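Local coordinates for protein Lv-ranaspumin (Lv-RSN-1) (Leptodactylus vastus, PDB 4K82) that acts as a surfactant protein of the frog's foam nest, where it probably lowers the surface tension of the nest fluid, at residues L138-Y143 against V210-S216; A112-V116 against V205-N209; D28-E32 against I105-F110; N123-K128 against R165-V169; L159-L163 against L175-F179. All coordinates share one frame. Where two conformers were deposited one is given. Residues are numbered along the deposited sequence.

Contact 1 (L138-Y143 against V210-S216); sequences LKDLKY and VKNINVS
Segment 138-143 is helical throughout, part of helix 133-144, while 210-216 carries the last residues of helix 196-212 and then uncoils: I213 is the first to leave helical phi/psi (-82/151), and V215 is extended (-152/144). In register, the CA of K142 lies 5.4 Å from the CA of V210, and the CA of K139 6.8 Å from that of V215. About 504 Å² is buried.

Polar bonds run from side chains of the first helix to carbonyls of the second segment. K142, with chi1 to chi3 all t, stretches across so that its NZ donates to V210 O (2.7 Å) and I213 O (3.0 Å), tying the end of helix 196-212 to the turn that follows. K139 NZ donates to S216 O at 3.0 Å and also forms a salt bridge with D28. Y143 OH makes a very short bond to V215 O (2.5 Å), which lies at the edge of the ring.

Apolar contacts fill the deeper side: V210 CG1 meets L138 CD2 at 3.8 Å and L141 CB at 4.3 Å, and L138 CD1 reaches I213 CD1 at 4.4 Å. Farther out, the aliphatic part of K142 covers V215, CD to CG1 3.5 Å.

Lysine and tyrosine side chains thus fasten a C-terminal tail, just past its last helix, onto a neighbouring helix of this mostly helical fold.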
# COMPACT_ATOMS: atom_id res chain seq x y z
N LEU A 138 0.73 2.34 -7.17
CA LEU A 138 0.03 1.23 -7.80
C LEU A 138 -0.85 1.73 -8.94
O LEU A 138 -0.92 1.10 -9.99
CB LEU A 138 -0.78 0.44 -6.78
CG LEU A 138 0.00 -0.15 -5.62
CD1 LEU A 138 -0.97 -0.82 -4.66
CD2 LEU A 138 1.03 -1.16 -6.13
N LYS A 139 -1.52 2.86 -8.72
CA LYS A 139 -2.34 3.48 -9.76
C LYS A 139 -1.51 3.80 -11.01
O LYS A 139 -1.93 3.49 -12.14
CB LYS A 139 -3.01 4.76 -9.24
CG LYS A 139 -4.07 4.56 -8.19
CD LYS A 139 -4.50 5.92 -7.64
CE LYS A 139 -5.55 5.80 -6.56
NZ LYS A 139 -6.90 5.58 -7.13
N ASP A 140 -0.36 4.42 -10.82
CA ASP A 140 0.52 4.75 -11.95
C ASP A 140 0.99 3.50 -12.69
O ASP A 140 1.03 3.47 -13.92
CB ASP A 140 1.74 5.53 -11.47
CG ASP A 140 1.41 6.96 -11.12
OD1 ASP A 140 0.57 7.56 -11.83
OD2 ASP A 140 1.98 7.49 -10.14
N LEU A 141 1.34 2.47 -11.94
CA LEU A 141 1.75 1.21 -12.58
C LEU A 141 0.60 0.59 -13.36
O LEU A 141 0.80 0.11 -14.47
CB LEU A 141 2.25 0.21 -11.54
CG LEU A 141 3.57 0.55 -10.85
CD1 LEU A 141 3.92 -0.55 -9.82
CD2 LEU A 141 4.71 0.73 -11.85
N LYS A 142 -0.59 0.62 -12.78
CA LYS A 142 -1.76 0.00 -13.41
C LYS A 142 -2.07 0.63 -14.78
O LYS A 142 -2.45 -0.08 -15.72
CB LYS A 142 -2.98 0.09 -12.49
CG LYS A 142 -4.19 -0.69 -12.99
CD LYS A 142 -5.35 -0.57 -11.99
CE LYS A 142 -6.58 -1.33 -12.43
NZ LYS A 142 -6.32 -2.79 -12.60
N TYR A 143 -1.89 1.94 -14.91
CA TYR A 143 -2.30 2.63 -16.13
C TYR A 143 -1.17 3.03 -17.08
O TYR A 143 -1.43 3.41 -18.23
CB TYR A 143 -3.20 3.83 -15.78
CG TYR A 143 -4.51 3.39 -15.14
CD1 TYR A 143 -5.56 2.91 -15.92
CD2 TYR A 143 -4.68 3.43 -13.76
CE1 TYR A 143 -6.75 2.50 -15.34
CE2 TYR A 143 -5.86 3.02 -13.18
CZ TYR A 143 -6.89 2.55 -13.96
OH TYR A 143 -8.07 2.15 -13.37
N VAL A 210 -1.51 -5.13 -9.34
CA VAL A 210 -2.30 -4.02 -9.85
C VAL A 210 -3.35 -4.51 -10.84
O VAL A 210 -4.40 -3.89 -11.01
CB VAL A 210 -1.42 -2.89 -10.44
CG1 VAL A 210 -0.40 -2.42 -9.42
CG2 VAL A 210 -0.74 -3.34 -11.70
N LYS A 211 -3.09 -5.66 -11.47
CA LYS A 211 -4.09 -6.26 -12.36
C LYS A 211 -5.23 -6.86 -11.54
O LYS A 211 -6.37 -6.91 -11.99
CB LYS A 211 -3.43 -7.30 -13.28
CG LYS A 211 -2.46 -6.69 -14.28
CD LYS A 211 -1.83 -7.76 -15.16
CE LYS A 211 -0.45 -7.32 -15.64
NZ LYS A 211 0.07 -8.20 -16.72
N ASN A 212 -4.92 -7.30 -10.32
CA ASN A 212 -5.92 -7.88 -9.44
C ASN A 212 -6.91 -6.85 -8.88
O ASN A 212 -8.12 -7.09 -8.86
CB ASN A 212 -5.25 -8.65 -8.30
CG ASN A 212 -6.22 -9.49 -7.51
OD1 ASN A 212 -7.28 -9.87 -8.01
ND2 ASN A 212 -5.87 -9.81 -6.26
N ILE A 213 -6.40 -5.71 -8.44
CA ILE A 213 -7.25 -4.71 -7.80
C ILE A 213 -7.98 -3.83 -8.82
O ILE A 213 -7.50 -3.62 -9.93
CB ILE A 213 -6.43 -3.80 -6.85
CG1 ILE A 213 -5.55 -2.83 -7.64
CG2 ILE A 213 -5.59 -4.65 -5.91
CD1 ILE A 213 -4.59 -2.04 -6.78
N ASN A 214 -9.15 -3.33 -8.45
CA ASN A 214 -9.77 -2.28 -9.24
C ASN A 214 -9.66 -0.94 -8.54
O ASN A 214 -10.07 -0.76 -7.39
CB ASN A 214 -11.22 -2.59 -9.66
CG ASN A 214 -11.94 -3.48 -8.68
OD1 ASN A 214 -12.22 -3.07 -7.55
ND2 ASN A 214 -12.27 -4.69 -9.11
N VAL A 215 -9.07 0.01 -9.25
CA VAL A 215 -8.73 1.30 -8.68
C VAL A 215 -8.75 2.32 -9.80
O VAL A 215 -8.39 2.01 -10.94
CB VAL A 215 -7.35 1.25 -7.98
CG1 VAL A 215 -6.26 0.89 -8.97
CG2 VAL A 215 -7.02 2.56 -7.35
N SER A 216 -9.19 3.53 -9.50
CA SER A 216 -9.28 4.58 -10.50
C SER A 216 -7.89 5.11 -10.85
O SER A 216 -6.94 4.94 -10.09
CB SER A 216 -10.15 5.73 -9.99
OG SER A 216 -11.47 5.28 -9.75

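Contact 2 (A112-V116 against V205-N209); sequences AVCDV and VLCPN
Both segments are helical: 112-116 belongs to helix 107-121 and 205-209 to helix 196-212. They form an antiparallel helix pair within the alpha-helical fold, their short axes 10.4 Å apart at closest approach and 155° between N-to-C directions (signed crossing angle -155°). In register, the CA of A112 is 6.4 Å from the CA of N209, and the CA of V116 is 7.0 Å from that of V205. The second helix is kinked at P208, whose nitrogen has no bond to the preceding turn, but N209 N still bonds V205 O at 3.2 Å.

V116 (chi1 t) points at the partner helix and makes most of the contact. Its CG2 packs on V205 CG1 at 3.5 Å, and its CG1 on L206 CD2 at 3.8 Å. A112 and V113 lie by the amide of N209: A112 CB is 4.0 Å, and V113 CG2 4.1 Å, from N209 OD1. The outer sides of the pair are fastened by disulfides, C114 to C38 and C207 to C146, and V113 also packs on helix 29-42. The N209 amide, chi1 t, is buried with neither polar atom finding a partner in the model; its ND2 sits only 3.5 Å from V116 CG2.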
# COMPACT_ATOMS: atom_id res chain seq x y z
N ALA A 112 -2.56 -9.94 -0.90
CA ALA A 112 -1.68 -9.53 -1.98
C ALA A 112 -1.11 -8.14 -1.70
O ALA A 112 0.06 -7.88 -1.92
CB ALA A 112 -2.42 -9.54 -3.32
N VAL A 113 -1.97 -7.25 -1.20
CA VAL A 113 -1.52 -5.91 -0.81
C VAL A 113 -0.56 -5.98 0.38
O VAL A 113 0.45 -5.27 0.43
CB VAL A 113 -2.72 -5.01 -0.46
CG1 VAL A 113 -2.24 -3.69 0.11
CG2 VAL A 113 -3.60 -4.77 -1.69
N CYS A 114 -0.86 -6.86 1.32
CA CYS A 114 -0.03 -7.03 2.50
C CYS A 114 1.37 -7.50 2.12
O CYS A 114 2.37 -6.97 2.61
CB CYS A 114 -0.69 -8.04 3.43
SG CYS A 114 -0.13 -7.97 5.14
N ASP A 115 1.44 -8.48 1.23
CA ASP A 115 2.73 -9.00 0.77
C ASP A 115 3.56 -7.91 0.06
O ASP A 115 4.76 -7.79 0.31
CB ASP A 115 2.54 -10.23 -0.12
CG ASP A 115 2.05 -11.45 0.66
OD1 ASP A 115 2.07 -11.41 1.91
OD2 ASP A 115 1.65 -12.44 0.02
N VAL A 116 2.91 -7.12 -0.79
CA VAL A 116 3.58 -6.00 -1.43
C VAL A 116 4.09 -4.98 -0.42
O VAL A 116 5.22 -4.49 -0.52
CB VAL A 116 2.66 -5.31 -2.45
CG1 VAL A 116 3.18 -3.91 -2.78
CG2 VAL A 116 2.54 -6.16 -3.70
N VAL A 205 5.51 -9.43 -8.81
CA VAL A 205 4.79 -8.96 -7.64
C VAL A 205 3.85 -7.80 -7.95
O VAL A 205 2.62 -7.90 -7.79
CB VAL A 205 5.78 -8.55 -6.53
CG1 VAL A 205 5.05 -8.08 -5.31
CG2 VAL A 205 6.72 -9.73 -6.16
N LEU A 206 4.41 -6.69 -8.41
CA LEU A 206 3.61 -5.47 -8.58
C LEU A 206 2.58 -5.54 -9.72
O LEU A 206 1.41 -5.18 -9.54
CB LEU A 206 4.52 -4.25 -8.74
CG LEU A 206 5.33 -3.87 -7.50
CD1 LEU A 206 6.38 -2.82 -7.85
CD2 LEU A 206 4.40 -3.37 -6.38
N CYS A 207 3.01 -5.98 -10.89
CA CYS A 207 2.06 -6.06 -12.00
C CYS A 207 0.90 -7.04 -11.74
O CYS A 207 -0.24 -6.73 -12.04
CB CYS A 207 2.77 -6.32 -13.34
SG CYS A 207 3.64 -4.85 -13.99
N PRO A 208 1.19 -8.21 -11.15
CA PRO A 208 0.05 -9.07 -10.82
C PRO A 208 -0.89 -8.43 -9.78
O PRO A 208 -2.10 -8.63 -9.86
CB PRO A 208 0.72 -10.32 -10.25
CG PRO A 208 2.03 -10.36 -10.93
CD PRO A 208 2.47 -8.93 -11.00
N ASN A 209 -0.34 -7.67 -8.85
CA ASN A 209 -1.17 -7.00 -7.84
C ASN A 209 -2.07 -5.95 -8.46
O ASN A 209 -3.26 -5.89 -8.16
CB ASN A 209 -0.28 -6.37 -6.76
CG ASN A 209 -1.08 -5.74 -5.62
OD1 ASN A 209 -2.22 -6.13 -5.34
ND2 ASN A 209 -0.45 -4.79 -4.93

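Contact 3 (D28-E32 against I105-F110); sequences DLLVE and IDETVF
A single leucine is the bump where the N-terminal turns of helices 29-42 and 107-121 pack side by side in this mainly alpha-helical fold. L30, in the first turn of helix 29-42 (chi1 t, chi2 p), projects into the hollow lined by I105, D106, V109 and F110. Its CD1 sits between I105 CG2 at 3.8 Å and F110 CD2 at 4.1 Å, touching the edge of the F110 ring. Its CD2 fits over D106 O at 3.9 Å and V109 CG1 at 4.2 Å. Beside it V31, whose CA-to-CB bond points away, still reaches V109 CG1 with CG2 at 4.2 Å. The closest backbones are at V31 and F110, CA to CA 6.7 Å, and 214 Å² is buried, mostly by apolar side chains, with no hydrogen bond between the segments.

One wall of the hollow is the start of helix 107-121, where D106 (chi1 t) is the N-cap, its OD1 accepting from V109 N at 3.2 Å and weakly from T108 N at 3.0 Å.

Helix 14-24 borders the contact, touching I105 through L23, and helix 133-144 lies against V31 through V135, while F110 also packs on A34, I37 and C38, farther along helix 29-42.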
# COMPACT_ATOMS: atom_id res chain seq x y z
N ASP A 28 -10.85 3.07 -2.71
CA ASP A 28 -9.61 2.36 -2.46
C ASP A 28 -9.48 1.91 -1.02
O ASP A 28 -8.40 1.50 -0.62
CB ASP A 28 -8.43 3.26 -2.80
CG ASP A 28 -8.38 3.60 -4.26
OD1 ASP A 28 -8.88 2.79 -5.05
OD2 ASP A 28 -7.85 4.68 -4.61
N LEU A 29 -10.56 2.00 -0.25
CA LEU A 29 -10.48 1.83 1.19
C LEU A 29 -9.83 0.52 1.62
O LEU A 29 -8.94 0.54 2.47
CB LEU A 29 -11.86 1.97 1.84
CG LEU A 29 -11.85 1.92 3.36
CD1 LEU A 29 -10.96 3.02 3.94
CD2 LEU A 29 -13.27 2.06 3.90
N LEU A 30 -10.26 -0.61 1.06
CA LEU A 30 -9.71 -1.90 1.49
C LEU A 30 -8.20 -1.95 1.26
O LEU A 30 -7.44 -2.36 2.15
CB LEU A 30 -10.39 -3.07 0.76
CG LEU A 30 -9.81 -4.43 1.17
CD1 LEU A 30 -9.98 -4.68 2.66
CD2 LEU A 30 -10.40 -5.58 0.35
N VAL A 31 -7.77 -1.53 0.08
CA VAL A 31 -6.34 -1.49 -0.24
C VAL A 31 -5.57 -0.59 0.72
O VAL A 31 -4.52 -0.98 1.25
CB VAL A 31 -6.12 -1.04 -1.70
CG1 VAL A 31 -4.66 -0.67 -1.94
CG2 VAL A 31 -6.59 -2.13 -2.67
N GLU A 32 -6.13 0.59 1.01
CA GLU A 32 -5.45 1.54 1.88
C GLU A 32 -5.35 1.02 3.31
O GLU A 32 -4.33 1.23 3.99
CB GLU A 32 -6.16 2.89 1.85
CG GLU A 32 -6.07 3.59 0.50
CD GLU A 32 -6.80 4.91 0.47
OE1 GLU A 32 -8.00 4.93 0.84
OE2 GLU A 32 -6.19 5.92 0.09
N ILE A 105 -14.23 -9.35 3.94
CA ILE A 105 -13.49 -8.69 2.87
C ILE A 105 -12.79 -9.70 1.97
O ILE A 105 -12.58 -10.86 2.35
CB ILE A 105 -12.45 -7.69 3.42
CG1 ILE A 105 -11.62 -8.33 4.53
CG2 ILE A 105 -13.12 -6.42 3.93
CD1 ILE A 105 -10.24 -8.78 4.09
N ASP A 106 -12.42 -9.25 0.77
CA ASP A 106 -11.66 -10.07 -0.16
C ASP A 106 -10.25 -10.26 0.39
O ASP A 106 -9.41 -9.37 0.24
CB ASP A 106 -11.59 -9.38 -1.52
CG ASP A 106 -11.02 -10.27 -2.62
OD1 ASP A 106 -10.23 -11.19 -2.31
OD2 ASP A 106 -11.36 -10.05 -3.80
N GLU A 107 -9.98 -11.40 1.01
CA GLU A 107 -8.68 -11.61 1.62
C GLU A 107 -7.60 -11.88 0.57
O GLU A 107 -6.41 -11.73 0.84
CB GLU A 107 -8.72 -12.71 2.69
CG GLU A 107 -9.56 -12.33 3.91
CD GLU A 107 -9.22 -13.14 5.16
OE1 GLU A 107 -8.02 -13.19 5.54
OE2 GLU A 107 -10.15 -13.72 5.76
N THR A 108 -8.01 -12.26 -0.63
CA THR A 108 -7.05 -12.40 -1.72
C THR A 108 -6.41 -11.05 -2.04
O THR A 108 -5.20 -10.94 -2.21
CB THR A 108 -7.69 -12.99 -2.98
OG1 THR A 108 -8.21 -14.29 -2.67
CG2 THR A 108 -6.66 -13.10 -4.09
N VAL A 109 -7.25 -10.01 -2.11
CA VAL A 109 -6.76 -8.66 -2.34
C VAL A 109 -5.98 -8.19 -1.12
O VAL A 109 -4.86 -7.70 -1.24
CB VAL A 109 -7.92 -7.68 -2.63
CG1 VAL A 109 -7.43 -6.23 -2.56
CG2 VAL A 109 -8.52 -7.96 -4.00
N PHE A 110 -6.56 -8.37 0.06
CA PHE A 110 -5.89 -7.97 1.29
C PHE A 110 -4.49 -8.57 1.42
O PHE A 110 -3.53 -7.86 1.67
CB PHE A 110 -6.73 -8.36 2.52
CG PHE A 110 -6.22 -7.75 3.80
CD1 PHE A 110 -5.18 -8.34 4.50
CD2 PHE A 110 -6.77 -6.58 4.29
CE1 PHE A 110 -4.70 -7.78 5.67
CE2 PHE A 110 -6.30 -6.02 5.47
CZ PHE A 110 -5.27 -6.62 6.16

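Contact 4 (N123-K128 against R165-V169); sequences NKCLPK and RLPCV
Two cysteine sulfurs here face each other without touching at bond length: C125 SG and C168 SG are 3.2 Å apart, although a C125-C168 disulfide is seen in this structure. C168 was deposited in two conformers, and the given one (chi1 34°, between wells) is consistent with the opened state, the bond presumably closing in the other. CA atoms are 5.3 Å apart for C125 and C168, 5.6 Å for N123 and V169, and 7.5 Å for K128 and L166. N123 O and C168 O, both acceptors, lie 3.0 Å apart.

The disulfide links the turn after helix 107-121 to the loop between helices 152-165 and 175-180. In the first segment K124, with positive phi (65/35), is the C-prime residue of a Schellman motif in which C125 N bonds M120 O and K124 N bonds L121 O. A new helix starts at L126, with K128 N bonding C125 O at 3.0 Å. The second segment, after helix 152-165, passes through L166 into the 3-10 segment 167-169, where V169 N bonds L166 O at 3.2 Å.

K128 (chi1 and chi2 m) points toward it. Its NZ donates to R165 O at 2.9 Å and to water 1 at 3.1 Å; that water also accepts from C168 N at 3.2 Å. K128 CB packs on L166 CD1 at 3.5 Å. The guanidinium of R165 leads away to a salt bridge with D140.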
# COMPACT_ATOMS: atom_id res chain seq x y z
N ASN A 123 12.52 -2.27 1.47
CA ASN A 123 13.25 -1.29 0.66
C ASN A 123 13.31 0.10 1.28
O ASN A 123 13.66 1.08 0.61
CB ASN A 123 12.63 -1.20 -0.74
CG ASN A 123 12.72 -2.51 -1.50
OD1 ASN A 123 13.60 -3.33 -1.25
ND2 ASN A 123 11.82 -2.70 -2.46
N LYS A 124 12.94 0.18 2.55
CA LYS A 124 12.97 1.42 3.31
C LYS A 124 11.97 2.45 2.77
O LYS A 124 12.22 3.66 2.81
CB LYS A 124 14.38 2.00 3.37
CG LYS A 124 15.46 1.01 3.80
CD LYS A 124 15.13 0.39 5.15
CE LYS A 124 16.27 -0.49 5.64
NZ LYS A 124 16.64 -1.53 4.64
N CYS A 125 10.82 1.97 2.30
CA CYS A 125 9.79 2.86 1.77
C CYS A 125 8.81 3.40 2.81
O CYS A 125 7.87 4.10 2.44
CB CYS A 125 8.97 2.16 0.70
SG CYS A 125 9.88 1.79 -0.78
N LEU A 126 8.98 3.06 4.08
CA LEU A 126 8.05 3.55 5.10
C LEU A 126 7.70 5.05 5.04
O LEU A 126 6.52 5.39 5.03
CB LEU A 126 8.51 3.15 6.51
CG LEU A 126 7.58 3.67 7.60
CD1 LEU A 126 6.25 2.94 7.56
CD2 LEU A 126 8.24 3.53 8.96
N PRO A 127 8.71 5.95 4.98
CA PRO A 127 8.38 7.38 4.92
C PRO A 127 7.40 7.75 3.81
O PRO A 127 6.63 8.71 3.98
CB PRO A 127 9.73 8.04 4.67
CG PRO A 127 10.70 7.11 5.29
CD PRO A 127 10.17 5.74 5.02
N LYS A 128 7.42 7.02 2.70
CA LYS A 128 6.50 7.28 1.59
C LYS A 128 5.14 6.57 1.76
O LYS A 128 4.11 7.09 1.32
CB LYS A 128 7.15 6.90 0.26
CG LYS A 128 8.24 7.87 -0.22
CD LYS A 128 7.64 9.10 -0.89
CE LYS A 128 8.68 10.17 -1.18
NZ LYS A 128 9.70 9.74 -2.19
N ARG A 165 9.86 9.43 -8.31
CA ARG A 165 9.09 9.93 -7.18
C ARG A 165 9.09 8.96 -6.00
O ARG A 165 8.77 9.33 -4.87
CB ARG A 165 7.65 10.24 -7.61
CG ARG A 165 7.55 11.09 -8.86
CD ARG A 165 6.09 11.30 -9.23
NE ARG A 165 5.36 10.03 -9.13
CZ ARG A 165 4.72 9.45 -10.14
NH1 ARG A 165 4.69 10.02 -11.34
NH2 ARG A 165 4.09 8.30 -9.94
N LEU A 166 9.45 7.71 -6.26
CA LEU A 166 9.55 6.73 -5.19
C LEU A 166 10.90 6.00 -5.23
O LEU A 166 10.95 4.79 -5.46
CB LEU A 166 8.40 5.73 -5.29
CG LEU A 166 8.15 4.81 -4.09
CD1 LEU A 166 7.46 5.55 -2.96
CD2 LEU A 166 7.34 3.59 -4.50
N PRO A 167 12.01 6.73 -4.97
CA PRO A 167 13.37 6.19 -5.15
C PRO A 167 13.73 5.07 -4.18
O PRO A 167 14.62 4.28 -4.46
CB PRO A 167 14.27 7.40 -4.92
CG PRO A 167 13.46 8.34 -4.10
CD PRO A 167 12.05 8.15 -4.56
N CYS A 168 13.05 5.03 -3.04
CA CYS A 168 13.26 3.96 -2.07
C CYS A 168 13.10 2.56 -2.68
O CYS A 168 13.81 1.63 -2.30
CB CYS A 168 12.32 4.16 -0.87
SG CYS A 168 10.70 4.88 -1.29
N VAL A 169 12.19 2.42 -3.65
CA VAL A 169 11.95 1.12 -4.28
C VAL A 169 13.14 0.66 -5.11
O VAL A 169 13.29 -0.53 -5.39
CB VAL A 169 10.66 1.10 -5.12
CG1 VAL A 169 10.95 1.49 -6.55
CG2 VAL A 169 10.03 -0.28 -5.10
O HOH W 1 11.51 7.32 -1.48

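Contact 5 (L159-L163 against L175-F179); sequences LKIIL and LDDLF
Segment 175-179 opens helix 175-180 and runs antiparallel to 159-163 of helix 152-165, with 152° between N-to-C directions (signed crossing angle 152°), short axes 11.4 Å apart, and the CA of K160 7.8 Å from the CA of F179. L175 (chi1 t, chi2 p) comes first, its CD1 4.1 Å from L163 CB and its CD2 4.1 Å from K160 CG. D176 faces away, and its OD1 accepts from D177 N at 2.7 Å. L178 reaches across with CD2 to L163 CD1 at 4.0 Å. F179 (chi1 m) follows and buries the most area. K160 CG lies over its face, 4.0 Å from the ring centroid and 11° off the normal, a CH-pi contact, with K160 CA 3.5 Å from F179 CZ. That ring also meets L159 CG at 4.1 Å through CZ and L163 CD1 at 4.0 Å through CE1. The antiparallel pair leans on helix 196-212 through L159 on L202 and L178 on L198, with L163 touching F137 of helix 133-144.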
# COMPACT_ATOMS: atom_id res chain seq x y z
N LEU A 159 8.09 4.55 -16.64
CA LEU A 159 8.57 3.92 -15.42
C LEU A 159 9.63 4.79 -14.76
O LEU A 159 9.69 4.90 -13.53
CB LEU A 159 9.15 2.53 -15.74
CG LEU A 159 9.64 1.70 -14.55
CD1 LEU A 159 8.50 1.37 -13.63
CD2 LEU A 159 10.33 0.44 -15.05
N LYS A 160 10.45 5.44 -15.59
CA LYS A 160 11.49 6.34 -15.09
C LYS A 160 10.89 7.48 -14.28
O LYS A 160 11.39 7.81 -13.20
CB LYS A 160 12.31 6.89 -16.26
CG LYS A 160 13.68 7.41 -15.89
CD LYS A 160 14.51 7.72 -17.12
CE LYS A 160 14.39 6.64 -18.20
NZ LYS A 160 15.53 6.64 -19.16
N ILE A 161 9.83 8.07 -14.80
CA ILE A 161 9.13 9.16 -14.13
C ILE A 161 8.54 8.67 -12.81
O ILE A 161 8.65 9.33 -11.77
CB ILE A 161 8.01 9.71 -15.03
CG1 ILE A 161 8.62 10.51 -16.18
CG2 ILE A 161 7.03 10.56 -14.22
CD1 ILE A 161 7.65 10.78 -17.32
N ILE A 162 7.94 7.48 -12.84
CA ILE A 162 7.29 6.94 -11.66
C ILE A 162 8.29 6.63 -10.56
O ILE A 162 8.08 6.98 -9.39
CB ILE A 162 6.48 5.67 -12.01
CG1 ILE A 162 5.25 6.03 -12.86
CG2 ILE A 162 6.03 4.94 -10.73
CD1 ILE A 162 4.64 4.85 -13.60
N LEU A 163 9.38 5.97 -10.91
CA LEU A 163 10.36 5.57 -9.90
C LEU A 163 11.09 6.75 -9.31
O LEU A 163 11.56 6.69 -8.17
CB LEU A 163 11.37 4.58 -10.47
CG LEU A 163 10.75 3.27 -10.94
CD1 LEU A 163 11.82 2.39 -11.57
CD2 LEU A 163 10.05 2.53 -9.81
N LEU A 175 19.02 5.85 -9.88
CA LEU A 175 18.10 5.79 -11.01
C LEU A 175 18.84 5.74 -12.35
O LEU A 175 18.47 4.99 -13.26
CB LEU A 175 17.17 7.00 -11.00
CG LEU A 175 16.11 6.99 -12.10
CD1 LEU A 175 14.96 6.08 -11.71
CD2 LEU A 175 15.64 8.41 -12.40
N ASP A 176 19.90 6.54 -12.46
CA ASP A 176 20.66 6.63 -13.69
C ASP A 176 21.29 5.28 -14.05
O ASP A 176 21.13 4.80 -15.17
CB ASP A 176 21.72 7.74 -13.58
CG ASP A 176 22.66 7.56 -12.40
OD1 ASP A 176 22.35 6.76 -11.48
OD2 ASP A 176 23.72 8.23 -12.38
N ASP A 177 21.97 4.65 -13.11
CA ASP A 177 22.57 3.36 -13.39
C ASP A 177 21.54 2.25 -13.61
O ASP A 177 21.77 1.33 -14.41
CB ASP A 177 23.54 2.95 -12.27
CG ASP A 177 24.88 3.64 -12.37
OD1 ASP A 177 25.10 4.38 -13.35
OD2 ASP A 177 25.71 3.45 -11.47
N LEU A 178 20.42 2.34 -12.90
CA LEU A 178 19.35 1.36 -13.08
C LEU A 178 18.89 1.37 -14.54
O LEU A 178 18.79 0.32 -15.18
CB LEU A 178 18.17 1.68 -12.14
CG LEU A 178 17.02 0.68 -12.18
CD1 LEU A 178 17.29 -0.48 -11.25
CD2 LEU A 178 15.70 1.35 -11.84
N PHE A 179 18.67 2.56 -15.08
CA PHE A 179 18.15 2.61 -16.45
C PHE A 179 19.19 2.42 -17.54
O PHE A 179 18.83 2.22 -18.70
CB PHE A 179 17.30 3.85 -16.66
CG PHE A 179 15.90 3.69 -16.15
CD1 PHE A 179 15.60 3.96 -14.81
CD2 PHE A 179 14.89 3.23 -16.98
CE1 PHE A 179 14.31 3.78 -14.33
CE2 PHE A 179 13.59 3.07 -16.51
CZ PHE A 179 13.31 3.34 -15.18

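Contact 2 is the buried one, contact 3 lies at the surface, and contacts 1, 4 and 5 are partly buried, contact 5 farthest out, its centre about 20 Å from the centre of the chain. Contacts 1 and 2 share helix 196-212, contacts 2 and 3 helix 107-121. No hydrogen bond joins the segments in contacts 2, 3 and 5, which rely on packing, with a lysine CH-pi contact in 5 and a buried asparagine amide in 2. Contacts 1 and 4 use lysine-to-carbonyl bonds, and 4 adds the C125-C168 disulfide pair. Salt bridges tie contact 1 to 3 (K139 NZ to D28 OD2, 2.8 Å) and to 4 (D140 OD2 to R165 NH2, 2.3 Å).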